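Local coordinates for protein sortase, SrtB family (Streptococcus pneumoniae PCS8235, PDB 4Y4Q) that probably acts as a class B sortase, a transpeptidase of the cell surface that takes part in forming the type II pilus, at residues Pro118-Asp122 against Phe123-Ile127. Sequence-based numbering, arbitrary orientation.
Sequences PKFED and FNTII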
loop_
_atom_site.group_PDB
_atom_site.type_symbol
_atom_site.label_atom_id
_atom_site.label_comp_id
_atom_site.label_asym_id
_atom_site.label_seq_id
_atom_site.Cartn_x
_atom_site.Cartn_y
_atom_site.Cartn_z
ATOM N N PRO A 118 2.314 5.888 -12.097
ATOM C CA PRO A 118 3.347 6.140 -11.087
ATOM C C PRO A 118 3.120 7.427 -10.291
ATOM O O PRO A 118 3.867 7.679 -9.341
ATOM C CB PRO A 118 4.632 6.256 -11.921
ATOM C CG PRO A 118 4.157 6.748 -13.258
ATOM C CD PRO A 118 2.813 6.092 -13.471
ATOM N N LYS A 119 2.128 8.227 -10.677
ATOM C CA LYS A 119 1.801 9.440 -9.934
ATOM C C LYS A 119 0.513 9.281 -9.135
ATOM O O LYS A 119 -0.140 10.273 -8.809
ATOM C CB LYS A 119 1.672 10.634 -10.877
ATOM C CG LYS A 119 2.965 11.061 -11.533
ATOM C CD LYS A 119 2.692 12.087 -12.639
ATOM C CE LYS A 119 3.982 12.680 -13.187
ATOM N NZ LYS A 119 5.016 11.626 -13.389
ATOM N N PHE A 120 0.158 8.036 -8.824
ATOM C CA PHE A 120 -1.022 7.726 -8.007
ATOM C C PHE A 120 -2.324 8.373 -8.500
ATOM O O PHE A 120 -3.170 8.774 -7.700
ATOM C CB PHE A 120 -0.759 8.069 -6.541
ATOM C CG PHE A 120 0.243 7.159 -5.893
ATOM C CD1 PHE A 120 1.602 7.349 -6.088
ATOM C CD2 PHE A 120 -0.175 6.087 -5.120
ATOM C CE1 PHE A 120 2.528 6.495 -5.511
ATOM C CE2 PHE A 120 0.744 5.228 -4.546
ATOM C CZ PHE A 120 2.100 5.438 -4.742
ATOM N N GLU A 121 -2.478 8.463 -9.814
ATOM C CA GLU A 121 -3.696 8.995 -10.408
ATOM C C GLU A 121 -4.831 7.974 -10.441
ATOM O O GLU A 121 -6.007 8.344 -10.547
ATOM C CB GLU A 121 -3.413 9.492 -11.828
ATOM C CG GLU A 121 -2.393 10.614 -11.875
ATOM C CD GLU A 121 -2.284 11.252 -13.244
ATOM O OE1 GLU A 121 -3.180 11.013 -14.090
ATOM O OE2 GLU A 121 -1.299 11.991 -13.466
ATOM N N ASP A 122 -4.479 6.693 -10.367
ATOM C CA ASP A 122 -5.466 5.624 -10.511
ATOM C C ASP A 122 -6.317 5.548 -9.252
ATOM O O ASP A 122 -5.890 6.006 -8.186
ATOM C CB ASP A 122 -4.779 4.270 -10.721
ATOM C CG ASP A 122 -4.094 4.151 -12.079
ATOM O OD1 ASP A 122 -4.437 4.927 -13.000
ATOM O OD2 ASP A 122 -3.218 3.263 -12.218
ATOM N N PHE A 123 -7.503 4.954 -9.381
ATOM C CA PHE A 123 -8.399 4.770 -8.254
ATOM C C PHE A 123 -7.751 3.876 -7.203
ATOM O O PHE A 123 -7.597 4.278 -6.054
ATOM C CB PHE A 123 -9.738 4.169 -8.700
ATOM C CG PHE A 123 -10.526 3.582 -7.561
ATOM C CD1 PHE A 123 -11.121 4.411 -6.610
ATOM C CD2 PHE A 123 -10.642 2.205 -7.417
ATOM C CE1 PHE A 123 -11.832 3.867 -5.541
ATOM C CE2 PHE A 123 -11.350 1.657 -6.354
ATOM C CZ PHE A 123 -11.939 2.488 -5.413
ATOM N N ASN A 124 -7.352 2.678 -7.611
ATOM C CA ASN A 124 -6.649 1.774 -6.714
ATOM C C ASN A 124 -5.213 1.547 -7.173
ATOM O O ASN A 124 -4.968 1.175 -8.320
ATOM C CB ASN A 124 -7.386 0.437 -6.609
ATOM C CG ASN A 124 -7.553 -0.242 -7.954
ATOM O OD1 ASN A 124 -7.852 0.405 -8.957
ATOM N ND2 ASN A 124 -7.359 -1.556 -7.981
ATOM N N THR A 125 -4.268 1.772 -6.266
ATOM C CA THR A 125 -2.852 1.554 -6.558
ATOM C C THR A 125 -2.324 0.471 -5.631
ATOM O O THR A 125 -2.464 0.561 -4.397
ATOM C CB THR A 125 -2.022 2.822 -6.308
ATOM O OG1 THR A 125 -2.547 3.919 -7.077
ATOM C CG2 THR A 125 -0.569 2.577 -6.695
ATOM N N ILE A 126 -1.706 -0.549 -6.214
ATOM C CA ILE A 126 -1.255 -1.689 -5.423
ATOM C C ILE A 126 0.262 -1.642 -5.316
ATOM O O ILE A 126 0.969 -1.507 -6.329
ATOM C CB ILE A 126 -1.715 -3.021 -6.044
ATOM C CG1 ILE A 126 -3.237 -2.999 -6.236
ATOM C CG2 ILE A 126 -1.281 -4.211 -5.185
ATOM C CD1 ILE A 126 -3.796 -4.256 -6.845
ATOM N N ILE A 127 0.760 -1.710 -4.084
ATOM C CA ILE A 127 2.198 -1.610 -3.845
ATOM C C ILE A 127 2.671 -2.824 -3.043
ATOM O O ILE A 127 1.974 -3.285 -2.135
ATOM C CB ILE A 127 2.556 -0.275 -3.161
ATOM C CG1 ILE A 127 1.954 -0.187 -1.771
ATOM C CG2 ILE A 127 2.022 0.909 -3.970
ATOM C CD1 ILE A 127 2.237 1.144 -1.097
HETATM O O HOH W 1 -4.284 5.261 -5.943
HETATM O O HOH W 2 -1.830 4.949 -9.860
#
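T125 and F120 meet across a bend of the chain, the threonine methyl CG2 lying 3.7 Å from CE2 of the phenylalanine ring and approaching it obliquely. The two side chains cross at about a right angle, and OG1 of T125 also comes near the ring, 3.8 Å from CD2 of F120. With CG2 anti to the backbone N and OG1 beside it (chi1 -56°), T125 turns its methyl to the ring and its hydroxyl to two waters that bridge back to D122. One water donates to D122 O at 2.9 Å and is also hydrogen-bonded to T125 OG1, at 2.5 Å. The other accepts from D122 N at 3.2 Å and is hydrogen-bonded to the same OG1 of T125 at 3.1 Å. Both backbone polar groups of D122 are thus tied to one hydroxyl through solvent. The bend leads from strand 110-112 into strand 124-129, antiparallel neighbours in the mixed sheet of the sortase beta-barrel fold; F120 takes a left-handed backbone conformation within this loop. The D122 carboxylate reaches back to the start of the same loop, where its OD2 accepts from N117 N and from N116 ND2, which also bonds to N124 O and so links loop and strand. The F120 ring also touches L112 and I219 and meets the ring of Y160, the planes at about 40°, while R217 NH1 bonds to F120 O. F123 instead packs on Q193, Y196 and L197 of helix 190-202.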